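Local coordinates for acyl-CoA dehydrogenase family protein (PDB 2OKU), which probably acts as an FAD-dependent acyl-CoA dehydrogenase, the present chain being only the C-terminal helical domain of the longer protein, at residues A[22-31]-A[79-89]; A[38-49]-A[68-79]. One frame throughout, in Å; residues are numbered along the deposited sequence.

Interaction 1 of 2, residues A[22-31]-A[79-89]; sequences YQQTEVKPEL and HLLMLAANDDD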
loop_
_atom_site.group_PDB
_atom_site.type_symbol
_atom_site.label_atom_id
_atom_site.label_comp_id
_atom_site.label_asym_id
_atom_site.label_seq_id
_atom_site.Cartn_x
_atom_site.Cartn_y
_atom_site.Cartn_z
ATOM N N TYR A 22 -1.547 -15.965 1.529
ATOM C CA TYR A 22 -0.623 -15.072 0.808
ATOM C C TYR A 22 0.825 -15.567 0.852
ATOM O O TYR A 22 1.551 -15.484 -0.146
ATOM C CB TYR A 22 -0.693 -13.656 1.336
ATOM C CG TYR A 22 -2.031 -12.978 1.263
ATOM C CD1 TYR A 22 -2.960 -13.286 0.275
ATOM C CD2 TYR A 22 -2.371 -11.993 2.193
ATOM C CE1 TYR A 22 -4.196 -12.651 0.227
ATOM C CE2 TYR A 22 -3.595 -11.339 2.132
ATOM C CZ TYR A 22 -4.501 -11.663 1.147
ATOM O OH TYR A 22 -5.718 -11.005 1.098
ATOM N N GLN A 23 1.255 -16.056 2.006
ATOM C CA GLN A 23 2.623 -16.565 2.129
ATOM C C GLN A 23 2.835 -17.895 1.382
ATOM O O GLN A 23 3.971 -18.353 1.269
ATOM C CB GLN A 23 3.017 -16.727 3.597
ATOM C CG GLN A 23 3.409 -15.392 4.293
ATOM C CD GLN A 23 4.806 -14.948 3.864
ATOM O OE1 GLN A 23 5.723 -15.768 3.829
ATOM N NE2 GLN A 23 4.975 -13.659 3.539
ATOM N N GLN A 24 1.756 -18.513 0.909
ATOM C CA GLN A 24 1.844 -19.756 0.124
ATOM C C GLN A 24 1.960 -19.497 -1.376
ATOM O O GLN A 24 2.064 -20.441 -2.160
ATOM C CB GLN A 24 0.631 -20.648 0.396
ATOM C CG GLN A 24 0.365 -20.955 1.858
ATOM C CD GLN A 24 1.516 -21.634 2.535
ATOM O OE1 GLN A 24 2.248 -22.408 1.917
ATOM N NE2 GLN A 24 1.684 -21.361 3.829
ATOM N N THR A 25 1.902 -18.224 -1.778
ATOM C CA THR A 25 2.043 -17.827 -3.152
ATOM C C THR A 25 3.445 -18.147 -3.606
ATOM O O THR A 25 4.414 -17.777 -2.941
ATOM C CB THR A 25 1.853 -16.321 -3.334
ATOM O OG1 THR A 25 0.667 -15.922 -2.657
ATOM C CG2 THR A 25 1.769 -15.940 -4.811
ATOM N N GLU A 26 3.540 -18.832 -4.737
ATOM C CA GLU A 26 4.832 -19.161 -5.331
ATOM C C GLU A 26 5.319 -17.907 -6.026
ATOM O O GLU A 26 4.617 -17.379 -6.886
ATOM C CB GLU A 26 4.655 -20.318 -6.330
ATOM C CG GLU A 26 5.887 -20.628 -7.164
ATOM C CD GLU A 26 5.731 -21.844 -8.083
ATOM O OE1 GLU A 26 4.798 -21.863 -8.935
ATOM O OE2 GLU A 26 6.574 -22.772 -7.969
ATOM N N VAL A 27 6.485 -17.387 -5.635
ATOM C CA VAL A 27 7.018 -16.187 -6.267
ATOM C C VAL A 27 8.397 -16.489 -6.875
ATOM O O VAL A 27 9.075 -17.437 -6.484
ATOM C CB VAL A 27 7.078 -14.968 -5.287
ATOM C CG1 VAL A 27 5.707 -14.695 -4.723
ATOM C CG2 VAL A 27 8.097 -15.192 -4.171
ATOM N N LYS A 28 8.798 -15.678 -7.829
ATOM C CA LYS A 28 10.122 -15.803 -8.417
ATOM C C LYS A 28 11.168 -15.335 -7.400
ATOM O O LYS A 28 10.820 -14.607 -6.469
ATOM C CB LYS A 28 10.200 -14.976 -9.682
ATOM C CG LYS A 28 9.431 -15.625 -10.850
ATOM C CD LYS A 28 9.585 -14.847 -12.147
ATOM C CE LYS A 28 11.066 -14.800 -12.613
ATOM N NZ LYS A 28 11.231 -14.556 -14.093
ATOM N N PRO A 29 12.441 -15.758 -7.567
ATOM C CA PRO A 29 13.501 -15.358 -6.628
ATOM C C PRO A 29 13.579 -13.853 -6.373
ATOM O O PRO A 29 13.896 -13.442 -5.267
ATOM C CB PRO A 29 14.780 -15.839 -7.321
ATOM C CG PRO A 29 14.337 -17.013 -8.129
ATOM C CD PRO A 29 12.959 -16.661 -8.617
ATOM N N GLU A 30 13.299 -13.048 -7.386
ATOM C CA GLU A 30 13.384 -11.597 -7.261
ATOM C C GLU A 30 12.421 -11.009 -6.239
ATOM O O GLU A 30 12.688 -9.945 -5.686
ATOM C CB GLU A 30 13.168 -10.932 -8.617
ATOM C CG GLU A 30 11.816 -11.219 -9.255
ATOM C CD GLU A 30 11.911 -11.523 -10.742
ATOM O OE1 GLU A 30 13.045 -11.631 -11.248
ATOM O OE2 GLU A 30 10.850 -11.670 -11.394
ATOM N N LEU A 31 11.318 -11.715 -5.980
ATOM C CA LEU A 31 10.310 -11.255 -5.014
ATOM C C LEU A 31 10.419 -12.000 -3.668
ATOM O O LEU A 31 9.753 -11.650 -2.671
ATOM C CB LEU A 31 8.924 -11.438 -5.662
ATOM C CG LEU A 31 7.819 -10.456 -5.365
ATOM C CD1 LEU A 31 8.276 -8.985 -5.471
ATOM C CD2 LEU A 31 6.585 -10.767 -6.267
ATOM N N HIS A 79 1.477 -7.311 1.534
ATOM C CA HIS A 79 1.162 -8.527 0.774
ATOM C C HIS A 79 0.357 -8.229 -0.481
ATOM O O HIS A 79 0.631 -8.833 -1.506
ATOM C CB HIS A 79 0.434 -9.551 1.641
ATOM C CG HIS A 79 1.338 -10.328 2.551
ATOM N ND1 HIS A 79 1.637 -9.906 3.824
ATOM C CD2 HIS A 79 2.018 -11.482 2.364
ATOM C CE1 HIS A 79 2.465 -10.774 4.387
ATOM N NE2 HIS A 79 2.707 -11.749 3.524
ATOM N N LEU A 80 -0.627 -7.318 -0.419
ATOM C CA LEU A 80 -1.416 -7.001 -1.610
ATOM C C LEU A 80 -0.529 -6.446 -2.711
ATOM O O LEU A 80 -0.680 -6.782 -3.896
ATOM C CB LEU A 80 -2.533 -6.016 -1.291
ATOM C CG LEU A 80 -3.514 -6.459 -0.226
ATOM C CD1 LEU A 80 -4.516 -5.331 0.077
ATOM C CD2 LEU A 80 -4.240 -7.734 -0.665
ATOM N N LEU A 81 0.434 -5.626 -2.311
ATOM C CA LEU A 81 1.373 -5.038 -3.265
ATOM C C LEU A 81 2.389 -6.074 -3.789
ATOM O O LEU A 81 2.722 -6.077 -4.972
ATOM C CB LEU A 81 2.059 -3.814 -2.636
ATOM C CG LEU A 81 1.126 -2.732 -2.107
ATOM C CD1 LEU A 81 2.003 -1.471 -1.706
ATOM C CD2 LEU A 81 -0.019 -2.385 -3.072
HETATM N N MSE A 82 2.838 -6.976 -2.926
HETATM C CA MSE A 82 3.666 -8.113 -3.366
HETATM C C MSE A 82 2.935 -8.927 -4.445
HETATM O O MSE A 82 3.525 -9.334 -5.433
HETATM C CB MSE A 82 4.029 -9.015 -2.179
HETATM C CG MSE A 82 5.280 -9.872 -2.294
HETATM SE SE MSE A 82 4.977 -11.671 -1.529
HETATM C CE MSE A 82 3.951 -11.722 -3.121
ATOM N N LEU A 83 1.652 -9.190 -4.226
ATOM C CA LEU A 83 0.859 -9.958 -5.197
ATOM C C LEU A 83 0.744 -9.207 -6.518
ATOM O O LEU A 83 0.832 -9.815 -7.573
ATOM C CB LEU A 83 -0.505 -10.314 -4.601
ATOM C CG LEU A 83 -0.499 -11.290 -3.407
ATOM C CD1 LEU A 83 -1.908 -11.420 -2.831
ATOM C CD2 LEU A 83 0.032 -12.678 -3.761
ATOM N N ALA A 84 0.604 -7.884 -6.460
ATOM C CA ALA A 84 0.607 -7.071 -7.674
ATOM C C ALA A 84 1.928 -7.187 -8.440
ATOM O O ALA A 84 1.926 -7.322 -9.677
ATOM C CB ALA A 84 0.289 -5.618 -7.359
ATOM N N ALA A 85 3.048 -7.131 -7.714
ATOM C CA ALA A 85 4.379 -7.260 -8.314
ATOM C C ALA A 85 4.655 -8.668 -8.826
ATOM O O ALA A 85 5.410 -8.838 -9.777
ATOM C CB ALA A 85 5.478 -6.833 -7.312
ATOM N N ASN A 86 4.064 -9.680 -8.198
ATOM C CA ASN A 86 4.167 -11.047 -8.710
ATOM C C ASN A 86 3.450 -11.190 -10.058
ATOM O O ASN A 86 3.929 -11.868 -10.973
ATOM C CB ASN A 86 3.592 -12.017 -7.670
ATOM C CG ASN A 86 3.695 -13.468 -8.089
ATOM O OD1 ASN A 86 4.778 -13.954 -8.400
ATOM N ND2 ASN A 86 2.559 -14.177 -8.084
ATOM N N ASP A 87 2.301 -10.539 -10.186
ATOM C CA ASP A 87 1.553 -10.541 -11.439
ATOM C C ASP A 87 2.245 -9.709 -12.525
ATOM O O ASP A 87 2.177 -10.068 -13.699
ATOM C CB ASP A 87 0.132 -10.032 -11.212
ATOM C CG ASP A 87 -0.748 -11.045 -10.502
ATOM O OD1 ASP A 87 -0.356 -12.234 -10.370
ATOM O OD2 ASP A 87 -1.835 -10.642 -10.045
ATOM N N ASP A 88 2.911 -8.623 -12.146
ATOM C CA ASP A 88 3.681 -7.796 -13.093
ATOM C C ASP A 88 4.934 -7.243 -12.438
ATOM O O ASP A 88 4.857 -6.299 -11.649
ATOM C CB ASP A 88 2.835 -6.641 -13.643
ATOM C CG ASP A 88 3.533 -5.878 -14.785
ATOM O OD1 ASP A 88 4.780 -5.975 -14.944
ATOM O OD2 ASP A 88 2.817 -5.195 -15.563
ATOM N N ASP A 89 6.081 -7.818 -12.783
ATOM C CA ASP A 89 7.360 -7.476 -12.147
ATOM C C ASP A 89 7.754 -6.015 -12.406
ATOM O O ASP A 89 8.618 -5.494 -11.714
ATOM C CB ASP A 89 8.470 -8.448 -12.616
ATOM C CG ASP A 89 9.847 -8.122 -12.029
ATOM O OD1 ASP A 89 10.086 -8.410 -10.828
ATOM O OD2 ASP A 89 10.697 -7.584 -12.779
HETATM O O HOH W 1 2.223 -17.254 -8.416
HETATM O O HOH W 2 7.363 -13.540 -8.518
HETATM O O HOH W 3 13.122 -8.549 -12.234
#

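Interaction 2 of 2, residues A[38-49]-A[68-79]; sequences LARMTDRAEALI and LVEMTAHAVFGH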
loop_
_atom_site.group_PDB
_atom_site.type_symbol
_atom_site.label_atom_id
_atom_site.label_comp_id
_atom_site.label_asym_id
_atom_site.label_seq_id
_atom_site.Cartn_x
_atom_site.Cartn_y
_atom_site.Cartn_z
ATOM N N LEU A 38 7.883 -9.487 4.500
ATOM C CA LEU A 38 6.476 -9.416 4.871
ATOM C C LEU A 38 6.116 -10.423 5.949
ATOM O O LEU A 38 5.288 -10.134 6.788
ATOM C CB LEU A 38 5.584 -9.626 3.654
ATOM C CG LEU A 38 5.602 -8.444 2.686
ATOM C CD1 LEU A 38 5.007 -8.877 1.352
ATOM C CD2 LEU A 38 4.870 -7.261 3.268
ATOM N N ALA A 39 6.727 -11.609 5.912
ATOM C CA ALA A 39 6.530 -12.610 6.970
ATOM C C ALA A 39 7.003 -12.049 8.322
ATOM O O ALA A 39 6.298 -12.172 9.325
ATOM C CB ALA A 39 7.262 -13.916 6.619
ATOM N N ARG A 40 8.171 -11.395 8.331
ATOM C CA ARG A 40 8.684 -10.760 9.547
ATOM C C ARG A 40 7.743 -9.648 10.038
ATOM O O ARG A 40 7.500 -9.541 11.245
ATOM C CB ARG A 40 10.115 -10.223 9.360
ATOM C CG ARG A 40 11.164 -11.347 9.289
ATOM C CD ARG A 40 12.618 -10.843 9.090
ATOM N NE ARG A 40 13.013 -9.798 10.040
ATOM C CZ ARG A 40 13.552 -9.986 11.258
ATOM N NH1 ARG A 40 13.778 -11.210 11.759
ATOM N NH2 ARG A 40 13.860 -8.918 11.998
HETATM N N MSE A 41 7.227 -8.826 9.122
HETATM C CA MSE A 41 6.236 -7.777 9.503
HETATM C C MSE A 41 4.957 -8.382 10.109
HETATM O O MSE A 41 4.354 -7.805 11.028
HETATM C CB MSE A 41 5.859 -6.904 8.304
HETATM C CG MSE A 41 6.997 -6.062 7.796
HETATM SE SE MSE A 41 6.519 -5.132 6.164
HETATM C CE MSE A 41 5.246 -3.876 6.956
ATOM N N THR A 42 4.543 -9.536 9.590
ATOM C CA THR A 42 3.370 -10.250 10.107
ATOM C C THR A 42 3.635 -10.748 11.545
ATOM O O THR A 42 2.835 -10.502 12.451
ATOM C CB THR A 42 2.965 -11.407 9.174
ATOM O OG1 THR A 42 2.835 -10.915 7.837
ATOM C CG2 THR A 42 1.660 -12.071 9.613
ATOM N N ASP A 43 4.763 -11.411 11.756
ATOM C CA ASP A 43 5.144 -11.847 13.095
ATOM C C ASP A 43 5.241 -10.645 14.058
ATOM O O ASP A 43 4.849 -10.760 15.200
ATOM C CB ASP A 43 6.489 -12.574 13.104
ATOM C CG ASP A 43 6.502 -13.870 12.280
ATOM O OD1 ASP A 43 5.437 -14.406 11.922
ATOM O OD2 ASP A 43 7.626 -14.340 11.981
ATOM N N ARG A 44 5.791 -9.521 13.587
ATOM C CA ARG A 44 5.920 -8.293 14.407
ATOM C C ARG A 44 4.552 -7.755 14.834
ATOM O O ARG A 44 4.350 -7.392 16.002
ATOM C CB ARG A 44 6.670 -7.203 13.641
ATOM C CG ARG A 44 7.332 -6.147 14.482
ATOM C CD ARG A 44 8.840 -6.347 14.354
ATOM N NE ARG A 44 9.653 -5.576 15.285
ATOM C CZ ARG A 44 10.048 -4.328 15.114
ATOM N NH1 ARG A 44 9.661 -3.627 14.050
ATOM N NH2 ARG A 44 10.828 -3.773 16.047
ATOM N N ALA A 45 3.602 -7.730 13.901
ATOM C CA ALA A 45 2.226 -7.327 14.233
ATOM C C ALA A 45 1.590 -8.250 15.297
ATOM O O ALA A 45 1.049 -7.780 16.267
ATOM C CB ALA A 45 1.353 -7.292 12.953
ATOM N N GLU A 46 1.687 -9.565 15.099
ATOM C CA GLU A 46 1.155 -10.542 16.037
ATOM C C GLU A 46 1.793 -10.352 17.407
ATOM O O GLU A 46 1.106 -10.403 18.416
ATOM C CB GLU A 46 1.419 -11.969 15.528
ATOM C CG GLU A 46 0.918 -13.093 16.443
ATOM C CD GLU A 46 1.200 -14.458 15.874
ATOM O OE1 GLU A 46 2.398 -14.771 15.669
ATOM O OE2 GLU A 46 0.231 -15.189 15.606
ATOM N N ALA A 47 3.112 -10.172 17.426
ATOM C CA ALA A 47 3.848 -10.049 18.689
ATOM C C ALA A 47 3.419 -8.792 19.431
ATOM O O ALA A 47 3.245 -8.826 20.637
ATOM C CB ALA A 47 5.354 -10.043 18.458
ATOM N N LEU A 48 3.233 -7.689 18.716
ATOM C CA LEU A 48 2.819 -6.419 19.362
ATOM C C LEU A 48 1.390 -6.509 19.911
ATOM O O LEU A 48 1.108 -6.036 21.002
ATOM C CB LEU A 48 2.939 -5.231 18.404
ATOM C CG LEU A 48 2.747 -3.869 19.079
ATOM C CD1 LEU A 48 3.911 -3.591 20.063
ATOM C CD2 LEU A 48 2.625 -2.740 18.029
ATOM N N ILE A 49 0.498 -7.151 19.152
ATOM C CA ILE A 49 -0.858 -7.396 19.643
ATOM C C ILE A 49 -0.809 -8.191 20.946
ATOM O O ILE A 49 -1.483 -7.804 21.902
ATOM C CB ILE A 49 -1.718 -8.129 18.587
ATOM C CG1 ILE A 49 -1.967 -7.165 17.422
ATOM C CG2 ILE A 49 -3.052 -8.662 19.216
ATOM C CD1 ILE A 49 -2.466 -7.820 16.095
ATOM N N LEU A 68 -2.846 -0.975 16.744
ATOM C CA LEU A 68 -2.796 -2.405 16.438
ATOM C C LEU A 68 -3.434 -2.685 15.082
ATOM O O LEU A 68 -2.934 -3.532 14.346
ATOM C CB LEU A 68 -3.462 -3.209 17.532
ATOM C CG LEU A 68 -2.797 -3.127 18.920
ATOM C CD1 LEU A 68 -3.598 -3.986 19.900
ATOM C CD2 LEU A 68 -1.307 -3.532 18.867
ATOM N N VAL A 69 -4.530 -1.986 14.763
ATOM C CA VAL A 69 -5.101 -2.030 13.417
ATOM C C VAL A 69 -4.051 -1.597 12.361
ATOM O O VAL A 69 -3.792 -2.321 11.393
ATOM C CB VAL A 69 -6.372 -1.174 13.273
ATOM C CG1 VAL A 69 -6.809 -1.139 11.791
ATOM C CG2 VAL A 69 -7.513 -1.663 14.183
ATOM N N GLU A 70 -3.435 -0.433 12.559
ATOM C CA GLU A 70 -2.413 0.058 11.649
ATOM C C GLU A 70 -1.241 -0.907 11.475
ATOM O O GLU A 70 -0.780 -1.132 10.360
ATOM C CB GLU A 70 -1.879 1.391 12.126
ATOM C CG GLU A 70 -2.868 2.509 12.026
ATOM C CD GLU A 70 -2.258 3.795 12.584
ATOM O OE1 GLU A 70 -1.089 4.125 12.177
ATOM O OE2 GLU A 70 -2.937 4.434 13.412
HETATM N N MSE A 71 -0.777 -1.464 12.594
HETATM C CA MSE A 71 0.324 -2.408 12.602
HETATM C C MSE A 71 -0.015 -3.590 11.682
HETATM O O MSE A 71 0.807 -4.051 10.870
HETATM C CB MSE A 71 0.569 -2.881 14.042
HETATM C CG MSE A 71 1.804 -3.715 14.212
HETATM SE SE MSE A 71 3.398 -2.511 14.208
HETATM C CE MSE A 71 4.750 -3.963 14.409
ATOM N N THR A 72 -1.254 -4.058 11.782
ATOM C CA THR A 72 -1.734 -5.123 10.934
ATOM C C THR A 72 -1.866 -4.708 9.467
ATOM O O THR A 72 -1.484 -5.482 8.572
ATOM C CB THR A 72 -3.093 -5.682 11.478
ATOM O OG1 THR A 72 -2.918 -6.122 12.843
ATOM C CG2 THR A 72 -3.560 -6.850 10.612
ATOM N N ALA A 73 -2.449 -3.535 9.231
ATOM C CA ALA A 73 -2.644 -2.973 7.899
ATOM C C ALA A 73 -1.327 -2.937 7.109
ATOM O O ALA A 73 -1.279 -3.295 5.917
ATOM C CB ALA A 73 -3.267 -1.552 7.990
ATOM N N HIS A 74 -0.235 -2.530 7.753
ATOM C CA HIS A 74 1.055 -2.475 7.047
ATOM C C HIS A 74 1.451 -3.845 6.485
ATOM O O HIS A 74 1.893 -3.956 5.320
ATOM C CB HIS A 74 2.164 -1.875 7.930
ATOM C CG HIS A 74 1.929 -0.442 8.254
ATOM N ND1 HIS A 74 1.805 0.518 7.277
ATOM C CD2 HIS A 74 1.747 0.187 9.435
ATOM C CE1 HIS A 74 1.527 1.679 7.847
ATOM N NE2 HIS A 74 1.523 1.513 9.160
ATOM N N ALA A 75 1.281 -4.894 7.292
ATOM C CA ALA A 75 1.552 -6.253 6.832
ATOM C C ALA A 75 0.612 -6.728 5.727
ATOM O O ALA A 75 1.078 -7.319 4.757
ATOM C CB ALA A 75 1.524 -7.248 8.022
ATOM N N VAL A 76 -0.695 -6.501 5.881
ATOM C CA VAL A 76 -1.683 -6.887 4.868
ATOM C C VAL A 76 -1.445 -6.160 3.564
ATOM O O VAL A 76 -1.300 -6.796 2.495
ATOM C CB VAL A 76 -3.123 -6.636 5.350
ATOM C CG1 VAL A 76 -4.163 -6.892 4.200
ATOM C CG2 VAL A 76 -3.431 -7.499 6.620
ATOM N N PHE A 77 -1.357 -4.833 3.657
ATOM C CA PHE A 77 -1.170 -3.976 2.477
ATOM C C PHE A 77 0.060 -4.430 1.712
ATOM O O PHE A 77 0.031 -4.532 0.484
ATOM C CB PHE A 77 -1.023 -2.520 2.900
ATOM C CG PHE A 77 -2.324 -1.825 3.289
ATOM C CD1 PHE A 77 -3.534 -2.503 3.438
ATOM C CD2 PHE A 77 -2.303 -0.456 3.545
ATOM C CE1 PHE A 77 -4.697 -1.822 3.788
ATOM C CE2 PHE A 77 -3.454 0.226 3.916
ATOM C CZ PHE A 77 -4.654 -0.451 4.045
ATOM N N GLY A 78 1.141 -4.714 2.441
ATOM C CA GLY A 78 2.414 -5.111 1.830
ATOM C C GLY A 78 2.257 -6.367 1.000
ATOM O O GLY A 78 2.802 -6.500 -0.122
ATOM N N HIS A 79 1.477 -7.311 1.534
ATOM C CA HIS A 79 1.162 -8.527 0.774
ATOM C C HIS A 79 0.357 -8.229 -0.481
ATOM O O HIS A 79 0.631 -8.833 -1.506
ATOM C CB HIS A 79 0.434 -9.551 1.641
ATOM C CG HIS A 79 1.338 -10.328 2.551
ATOM N ND1 HIS A 79 1.637 -9.906 3.824
ATOM C CD2 HIS A 79 2.018 -11.482 2.364
ATOM C CE1 HIS A 79 2.465 -10.774 4.387
ATOM N NE2 HIS A 79 2.707 -11.749 3.524
#

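Interaction 1 of 2, residues A[22-31]-A[79-89]
Gln23 and His79 make the one direct hydrogen bond between the linker 22-31 and the end of helix 58-87. The amide NE2 of Gln23 donates to His79 NE2 over 3.0 Å and almost straight, at 176°; the ring nitrogen lies in the amide plane, while the amide meets the ring edge with its plane turned nearly at a right angle (87°) to that of the imidazole. His79 ND1 donates to Ala75 O, so the ring is held at both nitrogens, and Gln23 NE2 also donates to Lys35 O on helix 32-53.

Beside this bond Tyr22 lays its CB against His79 CD2 at 3.6 Å. The two rings are slid apart and barely overlap, and the phenol carbons rest instead on Leu83, with CD1 of each residue 3.8 Å apart. Packing is also close at the other end, where the branched end of Leu31 reaches the helix backbone: CD2 lies 3.4 Å from Asn86 N, and CD1 meets the small Ala85 CB. Between these two ends of the contact, Val27 CG1 touches the methyl CE of Met82 (selenomethionine).

The outer side is looser and wet. Asn86, its CG swung opposite the backbone N (chi1 -178°), turns its amide toward the linker but reaches it through water: one water joins ND2 to Glu26 O, another OD1 to Lys28 N. Farther out, Glu30 OE2 and Asp89 OD1 stand 3.4 Å apart as like charges, probably eased by Arg92, which salt-bridges Asp89, by a long Lys28-Glu30 bridge, and by a water donating to Asp89 OD2 and weakly to Glu30 OE1. One direct bond and apolar packing thus fix the inner side; the water-bridged, charged margin is probably more yielding.

Interaction 2 of 2, residues A[38-49]-A[68-79]
Helices 38-49 and 68-79 run antiparallel, their N-to-C directions 162° apart and their axes approaching to 8.8 Å, with Thr42 beside Ala75 and Ala45 beside Met71 in the register. Small residues at the middle permit this spacing. The Ala45 methyl lies against Met71 (selenomethionine), whose CG is 3.6 Å from Ala45 CA. Because CG of Met71 stands anti to the backbone N (chi1 -172°) and the chain then bends at chi2, the long side chain reaches across helix 38-49: SE touches Leu48 CD2, and CE meets the aliphatic CG of Arg44, whose guanidinium goes on to a salt bridge with Glu107.

At one end Leu68 lays CD2 against both Leu48 CG and Ile49 CG1, 4.0 Å from the latter; branched aliphatic chains suit this buried, largely apolar corner. At the other, Leu38 covers one face of the His79 ring, its CB making a CH-pi contact 3.8 Å from the centroid. The CD2 methyl of Leu38 rests 3.6 Å from Gly78 CA, at a position where glycine has no side chain to intervene.

Two threonines fit this apolar seam by turning their hydroxyls back on their own helices. Thr42 OG1 donates to Leu38 O at 2.8 Å, and Thr72 OG1 to Leu68 O; each carbonyl also accepts the backbone N-H of the same threonine, from the opposite face of its plane. On the flank, His74 ND1 hydrogen-bonds to Tyr98 OH of the second subunit. The arrangement is an antiparallel helix pair at the core of an all-helical bundle, here the additional domain that ends this acyl-CoA dehydrogenase family protein.

In the fold
Both contacts draw on helix 58-87, and His79 belongs to each. The centres of the two contacts lie about 17 Å apart, that of interaction 2 being about 1 Å from the centre of the chain and that of interaction 1 toward the end of the bundle. Along the chain, the linker 22-31 comes first, then 38-49 on helix 32-53, then 68-79 and 79-89 in succession on helix 58-87, so the outer pair brackets the inner one. The two meet where Met82 CB packs on Leu38 CD1. Helix 92-115 touches residues of both, and so does the second subunit, so that helix 58-87 serves the core, the linker and the dimer alike.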